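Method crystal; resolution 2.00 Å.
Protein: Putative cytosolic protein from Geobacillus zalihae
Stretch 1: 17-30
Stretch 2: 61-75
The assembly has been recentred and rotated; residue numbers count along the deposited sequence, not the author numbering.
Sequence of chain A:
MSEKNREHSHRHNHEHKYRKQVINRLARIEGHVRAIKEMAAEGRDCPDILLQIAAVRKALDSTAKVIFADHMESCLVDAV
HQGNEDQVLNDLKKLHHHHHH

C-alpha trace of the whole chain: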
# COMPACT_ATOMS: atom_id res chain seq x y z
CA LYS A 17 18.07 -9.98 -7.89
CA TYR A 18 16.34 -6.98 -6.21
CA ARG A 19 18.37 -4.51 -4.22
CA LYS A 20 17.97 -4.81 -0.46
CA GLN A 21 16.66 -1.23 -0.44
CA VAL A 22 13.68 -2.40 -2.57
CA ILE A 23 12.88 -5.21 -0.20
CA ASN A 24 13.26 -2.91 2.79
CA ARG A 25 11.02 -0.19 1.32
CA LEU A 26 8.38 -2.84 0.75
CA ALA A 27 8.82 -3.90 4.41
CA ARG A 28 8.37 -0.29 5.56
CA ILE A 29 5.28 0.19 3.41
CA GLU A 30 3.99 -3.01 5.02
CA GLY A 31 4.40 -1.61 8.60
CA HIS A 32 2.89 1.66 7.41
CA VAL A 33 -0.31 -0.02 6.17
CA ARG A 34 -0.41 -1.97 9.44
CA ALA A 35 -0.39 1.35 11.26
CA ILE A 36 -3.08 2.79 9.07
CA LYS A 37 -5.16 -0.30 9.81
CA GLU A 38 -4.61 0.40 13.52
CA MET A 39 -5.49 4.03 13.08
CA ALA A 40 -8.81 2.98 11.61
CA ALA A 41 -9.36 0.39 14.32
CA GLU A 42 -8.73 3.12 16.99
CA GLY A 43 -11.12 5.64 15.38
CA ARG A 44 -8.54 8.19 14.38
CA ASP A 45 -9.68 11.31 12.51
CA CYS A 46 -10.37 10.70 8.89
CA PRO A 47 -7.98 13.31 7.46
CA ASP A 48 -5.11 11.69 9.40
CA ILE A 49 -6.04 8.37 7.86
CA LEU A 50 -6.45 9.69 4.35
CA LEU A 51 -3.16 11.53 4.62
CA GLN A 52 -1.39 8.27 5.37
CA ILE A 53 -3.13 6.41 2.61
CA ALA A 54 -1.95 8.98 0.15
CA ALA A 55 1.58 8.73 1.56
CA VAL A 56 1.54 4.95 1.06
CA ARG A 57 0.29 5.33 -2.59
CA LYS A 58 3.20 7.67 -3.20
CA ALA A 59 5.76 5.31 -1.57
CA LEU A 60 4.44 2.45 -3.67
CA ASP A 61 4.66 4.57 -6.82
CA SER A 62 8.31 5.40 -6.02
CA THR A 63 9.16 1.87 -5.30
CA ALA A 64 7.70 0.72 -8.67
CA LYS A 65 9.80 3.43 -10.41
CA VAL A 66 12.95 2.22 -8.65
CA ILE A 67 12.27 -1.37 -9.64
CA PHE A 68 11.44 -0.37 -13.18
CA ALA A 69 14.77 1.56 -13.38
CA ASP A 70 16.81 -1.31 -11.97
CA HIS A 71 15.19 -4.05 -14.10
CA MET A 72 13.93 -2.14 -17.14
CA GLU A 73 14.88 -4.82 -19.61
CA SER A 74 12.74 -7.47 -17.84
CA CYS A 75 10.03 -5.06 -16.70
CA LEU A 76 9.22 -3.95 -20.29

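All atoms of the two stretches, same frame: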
# COMPACT_ATOMS: atom_id res chain seq x y z
N LYS A 17 18.88 -10.55 -6.72
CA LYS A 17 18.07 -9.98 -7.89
C LYS A 17 17.54 -8.58 -7.62
O LYS A 17 17.81 -7.71 -8.40
CB LYS A 17 16.92 -10.88 -8.32
CG LYS A 17 16.16 -10.34 -9.51
CD LYS A 17 15.51 -11.46 -10.32
CE LYS A 17 14.23 -10.99 -11.00
NZ LYS A 17 14.33 -10.01 -12.12
N TYR A 18 16.79 -8.35 -6.54
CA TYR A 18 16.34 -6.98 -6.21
C TYR A 18 17.24 -6.40 -5.15
O TYR A 18 17.60 -7.10 -4.20
CB TYR A 18 14.85 -6.92 -5.78
CG TYR A 18 13.95 -7.32 -6.91
CD1 TYR A 18 13.69 -6.45 -7.93
CD2 TYR A 18 13.43 -8.59 -6.99
CE1 TYR A 18 12.88 -6.83 -8.98
CE2 TYR A 18 12.62 -8.99 -8.04
CZ TYR A 18 12.36 -8.12 -9.03
OH TYR A 18 11.62 -8.51 -10.09
N ARG A 19 17.57 -5.13 -5.27
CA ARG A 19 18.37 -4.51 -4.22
C ARG A 19 17.67 -4.57 -2.88
O ARG A 19 16.44 -4.45 -2.79
CB ARG A 19 18.75 -3.09 -4.58
CG ARG A 19 19.89 -3.09 -5.63
CD ARG A 19 20.37 -1.70 -6.07
NE ARG A 19 19.25 -0.84 -6.48
CZ ARG A 19 18.58 0.01 -5.71
NH1 ARG A 19 18.91 0.19 -4.43
NH2 ARG A 19 17.56 0.70 -6.23
N LYS A 20 18.46 -4.83 -1.84
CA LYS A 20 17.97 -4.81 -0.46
C LYS A 20 17.10 -3.59 -0.11
O LYS A 20 16.10 -3.72 0.57
CB LYS A 20 19.13 -4.96 0.54
CG LYS A 20 18.98 -6.19 1.44
CD LYS A 20 18.85 -7.54 0.67
CE LYS A 20 19.87 -8.62 1.09
NZ LYS A 20 20.09 -8.76 2.57
N GLN A 21 17.48 -2.43 -0.61
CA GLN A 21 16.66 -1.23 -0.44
C GLN A 21 15.24 -1.35 -0.95
O GLN A 21 14.35 -0.82 -0.30
CB GLN A 21 17.34 -0.01 -1.04
CG GLN A 21 18.33 0.59 -0.05
CD GLN A 21 19.52 1.30 -0.68
OE1 GLN A 21 19.56 1.55 -1.90
NE2 GLN A 21 20.51 1.63 0.16
N VAL A 22 15.04 -2.05 -2.07
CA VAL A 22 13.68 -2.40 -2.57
C VAL A 22 12.91 -3.27 -1.58
O VAL A 22 11.79 -2.97 -1.24
CB VAL A 22 13.71 -3.12 -3.91
CG1 VAL A 22 12.35 -3.69 -4.24
CG2 VAL A 22 14.15 -2.14 -5.02
N ILE A 23 13.53 -4.32 -1.11
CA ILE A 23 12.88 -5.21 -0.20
C ILE A 23 12.50 -4.47 1.09
O ILE A 23 11.37 -4.61 1.63
CB ILE A 23 13.74 -6.49 0.04
CG1 ILE A 23 13.70 -7.39 -1.21
CG2 ILE A 23 13.16 -7.35 1.17
CD1 ILE A 23 14.98 -7.48 -1.99
N ASN A 24 13.45 -3.67 1.57
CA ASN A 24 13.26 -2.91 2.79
C ASN A 24 12.15 -1.86 2.69
O ASN A 24 11.36 -1.75 3.62
CB ASN A 24 14.57 -2.24 3.25
CG ASN A 24 15.59 -3.27 3.73
OD1 ASN A 24 15.30 -4.50 3.88
ND2 ASN A 24 16.81 -2.80 3.97
N ARG A 25 12.11 -1.14 1.57
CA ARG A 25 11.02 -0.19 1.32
C ARG A 25 9.66 -0.92 1.39
O ARG A 25 8.74 -0.46 2.07
CB ARG A 25 11.19 0.54 0.00
CG ARG A 25 11.07 2.06 0.19
CD ARG A 25 9.71 2.75 0.61
NE ARG A 25 9.65 3.90 -0.34
CZ ARG A 25 9.39 5.21 -0.11
NH1 ARG A 25 8.95 5.69 1.05
NH2 ARG A 25 9.48 6.07 -1.13
N LEU A 26 9.59 -2.08 0.74
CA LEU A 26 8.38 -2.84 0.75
C LEU A 26 8.04 -3.26 2.16
O LEU A 26 6.86 -3.23 2.54
CB LEU A 26 8.46 -4.06 -0.20
CG LEU A 26 8.32 -3.70 -1.69
CD1 LEU A 26 8.74 -4.90 -2.55
CD2 LEU A 26 6.94 -3.18 -2.11
N ALA A 27 9.05 -3.62 2.96
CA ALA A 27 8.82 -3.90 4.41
C ALA A 27 8.32 -2.72 5.25
O ALA A 27 7.42 -2.89 6.09
CB ALA A 27 10.03 -4.51 5.06
N ARG A 28 8.83 -1.55 4.96
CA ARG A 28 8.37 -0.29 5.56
C ARG A 28 6.92 0.08 5.19
O ARG A 28 6.13 0.47 6.06
CB ARG A 28 9.31 0.86 5.17
CG ARG A 28 10.44 1.01 6.20
CD ARG A 28 11.60 1.97 5.90
NE ARG A 28 11.49 2.95 4.79
CZ ARG A 28 12.28 2.98 3.68
NH1 ARG A 28 13.24 2.06 3.42
NH2 ARG A 28 12.10 3.97 2.77
N ILE A 29 6.61 -0.06 3.91
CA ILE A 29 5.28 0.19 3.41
C ILE A 29 4.34 -0.79 4.08
O ILE A 29 3.25 -0.43 4.49
CB ILE A 29 5.18 0.08 1.89
CG1 ILE A 29 5.96 1.17 1.19
CG2 ILE A 29 3.72 0.22 1.46
CD1 ILE A 29 6.29 0.85 -0.21
N GLU A 30 4.79 -2.03 4.25
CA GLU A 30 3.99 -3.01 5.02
C GLU A 30 3.62 -2.53 6.44
O GLU A 30 2.43 -2.52 6.78
CB GLU A 30 4.70 -4.36 5.04
CG GLU A 30 3.83 -5.46 5.60
CD GLU A 30 4.59 -6.69 6.01
OE1 GLU A 30 5.67 -6.94 5.42
OE2 GLU A 30 4.02 -7.42 6.85
N ASP A 61 4.29 3.98 -5.56
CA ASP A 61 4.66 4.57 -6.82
C ASP A 61 6.17 4.76 -6.94
O ASP A 61 6.75 4.35 -7.91
CB ASP A 61 3.90 5.87 -7.02
CG ASP A 61 4.22 6.53 -8.37
OD1 ASP A 61 3.85 5.99 -9.39
OD2 ASP A 61 4.91 7.55 -8.42
N SER A 62 6.85 5.27 -5.93
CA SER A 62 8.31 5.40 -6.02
C SER A 62 9.06 4.12 -6.07
O SER A 62 10.05 3.99 -6.79
CB SER A 62 8.82 6.19 -4.84
OG SER A 62 8.26 7.46 -5.02
N THR A 63 8.63 3.19 -5.27
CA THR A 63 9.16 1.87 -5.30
C THR A 63 9.01 1.18 -6.66
O THR A 63 9.94 0.55 -7.07
CB THR A 63 8.53 1.02 -4.16
OG1 THR A 63 8.77 1.71 -2.94
CG2 THR A 63 9.16 -0.34 -4.10
N ALA A 64 7.86 1.25 -7.31
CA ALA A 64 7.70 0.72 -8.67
C ALA A 64 8.67 1.35 -9.72
O ALA A 64 9.26 0.65 -10.57
CB ALA A 64 6.26 0.96 -9.13
N LYS A 65 8.82 2.68 -9.62
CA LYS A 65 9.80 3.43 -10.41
C LYS A 65 11.24 2.96 -10.18
O LYS A 65 11.95 2.75 -11.12
CB LYS A 65 9.69 4.88 -10.11
CG LYS A 65 8.42 5.50 -10.63
CD LYS A 65 8.47 6.98 -10.25
CE LYS A 65 7.20 7.79 -10.50
NZ LYS A 65 6.24 7.19 -11.47
N VAL A 66 11.62 2.72 -8.96
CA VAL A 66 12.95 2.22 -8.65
C VAL A 66 13.17 0.83 -9.26
O VAL A 66 14.26 0.53 -9.79
CB VAL A 66 13.16 2.14 -7.12
CG1 VAL A 66 14.40 1.34 -6.70
CG2 VAL A 66 13.21 3.52 -6.54
N ILE A 67 12.17 -0.03 -9.12
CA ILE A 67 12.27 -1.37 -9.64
C ILE A 67 12.31 -1.34 -11.15
O ILE A 67 13.12 -2.02 -11.77
CB ILE A 67 11.05 -2.22 -9.19
CG1 ILE A 67 11.09 -2.49 -7.65
CG2 ILE A 67 10.89 -3.55 -10.01
CD1 ILE A 67 9.75 -3.06 -7.14
N PHE A 68 11.41 -0.57 -11.74
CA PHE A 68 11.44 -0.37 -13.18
C PHE A 68 12.82 0.15 -13.71
O PHE A 68 13.33 -0.36 -14.70
CB PHE A 68 10.28 0.52 -13.65
CG PHE A 68 10.03 0.44 -15.13
CD1 PHE A 68 9.24 -0.53 -15.67
CD2 PHE A 68 10.60 1.34 -15.98
CE1 PHE A 68 9.01 -0.60 -17.05
CE2 PHE A 68 10.36 1.29 -17.35
CZ PHE A 68 9.58 0.31 -17.88
N ALA A 69 13.41 1.14 -13.05
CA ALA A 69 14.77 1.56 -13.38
C ALA A 69 15.83 0.47 -13.26
O ALA A 69 16.62 0.25 -14.16
CB ALA A 69 15.16 2.76 -12.56
N ASP A 70 15.87 -0.20 -12.14
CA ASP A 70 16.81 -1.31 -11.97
C ASP A 70 16.69 -2.52 -12.89
O ASP A 70 17.66 -3.22 -13.10
CB ASP A 70 16.71 -1.84 -10.55
CG ASP A 70 17.15 -0.85 -9.52
OD1 ASP A 70 17.59 0.25 -9.88
OD2 ASP A 70 17.01 -1.20 -8.31
N HIS A 71 15.48 -2.82 -13.37
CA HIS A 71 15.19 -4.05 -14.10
C HIS A 71 14.45 -3.74 -15.37
O HIS A 71 13.71 -4.56 -15.86
CB HIS A 71 14.41 -5.03 -13.20
CG HIS A 71 15.14 -5.37 -11.94
ND1 HIS A 71 16.12 -6.34 -11.91
CD2 HIS A 71 15.13 -4.81 -10.71
CE1 HIS A 71 16.67 -6.38 -10.70
NE2 HIS A 71 16.10 -5.45 -9.96
N MET A 72 14.69 -2.59 -15.97
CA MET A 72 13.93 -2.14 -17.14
C MET A 72 13.78 -3.19 -18.22
O MET A 72 12.71 -3.37 -18.80
CB MET A 72 14.55 -0.84 -17.70
CG MET A 72 13.77 -0.28 -18.84
SD MET A 72 14.19 1.33 -19.49
CE MET A 72 13.94 2.39 -18.06
N GLU A 73 14.88 -3.88 -18.52
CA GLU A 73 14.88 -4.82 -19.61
C GLU A 73 13.77 -5.89 -19.44
O GLU A 73 13.07 -6.20 -20.37
CB GLU A 73 16.22 -5.54 -19.69
CG GLU A 73 16.32 -6.38 -20.95
CD GLU A 73 17.46 -7.35 -20.90
OE1 GLU A 73 18.58 -6.97 -20.55
OE2 GLU A 73 17.25 -8.47 -21.26
N SER A 74 13.71 -6.44 -18.24
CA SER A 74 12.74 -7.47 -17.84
C SER A 74 11.38 -6.95 -17.37
O SER A 74 10.43 -7.68 -17.44
CB SER A 74 13.35 -8.39 -16.78
OG SER A 74 13.50 -7.68 -15.59
N CYS A 75 11.29 -5.69 -16.97
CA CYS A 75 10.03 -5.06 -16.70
C CYS A 75 9.27 -4.69 -17.96
O CYS A 75 8.05 -4.65 -17.91
CB CYS A 75 10.19 -3.76 -15.87
SG CYS A 75 11.08 -3.94 -14.31
O HOH W 1 16.55 -3.82 -7.42

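The two stretches pack as nearly antiparallel helices. Helix 20-30 and helix 61-70 run with their N-to-C directions 165° apart, and their axes approach to 10.5 Å, a spacing that leaves room for side chains to meet between them. The backbones come nearest at V22 and T63, their CA atoms 6.8 Å apart. Because the directions oppose, the start of the first helix lies beside the end of the second. R19 occupies the N-cap position of helix 20-30, and its carbonyl O accepts a weak bond from V22 N at 2.9 Å. At this same end of the contact, H71 N still donates a hydrogen bond to I67 O (3.0 Å), yet H71 is the first residue to leave helical phi/psi, and it is itself the N-cap of the short helix 72-75.

The middle of the contact is apolar. V22 reaches two residues one step apart on the facing helix: its CG2 lies 3.9 Å from V66 CG1, and its CG1 lies 3.8 Å from I67 CG1. Branched aliphatic side chains suit this place because they fill the narrow space between helices without leaving a polar group unpaired. T63 points toward the first helix and is buried there; its CG2 comes within 4.1 Å of L26 CD2, and its OG1 within 3.8 Å of I29 CD1. R25 NE lies 3.5 Å from T63 OG1. Threonine suits this place: its methyl meets L26, while its hydroxyl, hydrogen-bonded just outside the stretch, sits near both I29 and a guanidinium.

Charge closes the contact near the start of the first helix. R19 extends its guanidinium to D70, forming a salt bridge with R19 NH2 and D70 OD2 2.9 Å apart. R19 NE also donates to D70 OD2 at 2.9 Å, whereas the hydrogen bond from R19 NH2 is weak. D70 OD2 lies at the edge of the guanidinium, near its plane, where the N-H groups point. The same carboxylate oxygen accepts from water 1 (D70 OD2 to water O, 2.8 Å), which in turn accepts from R19 N (R19 N to water O, 2.7 Å) and bonds H71 NE2 at 3.1 Å from its O. One water thus ties the helix start to both D70 and H71.

Beside this network, Y18 turns its ring edge toward the face of H71, with centroids 4.6 Å apart and planes at 61°. Tyrosine serves two roles here: Y18 CE1 also packs 4.0 Å from I67 CG2, extending the apolar layer, while its OH is hydrogen-bonded elsewhere in the structure.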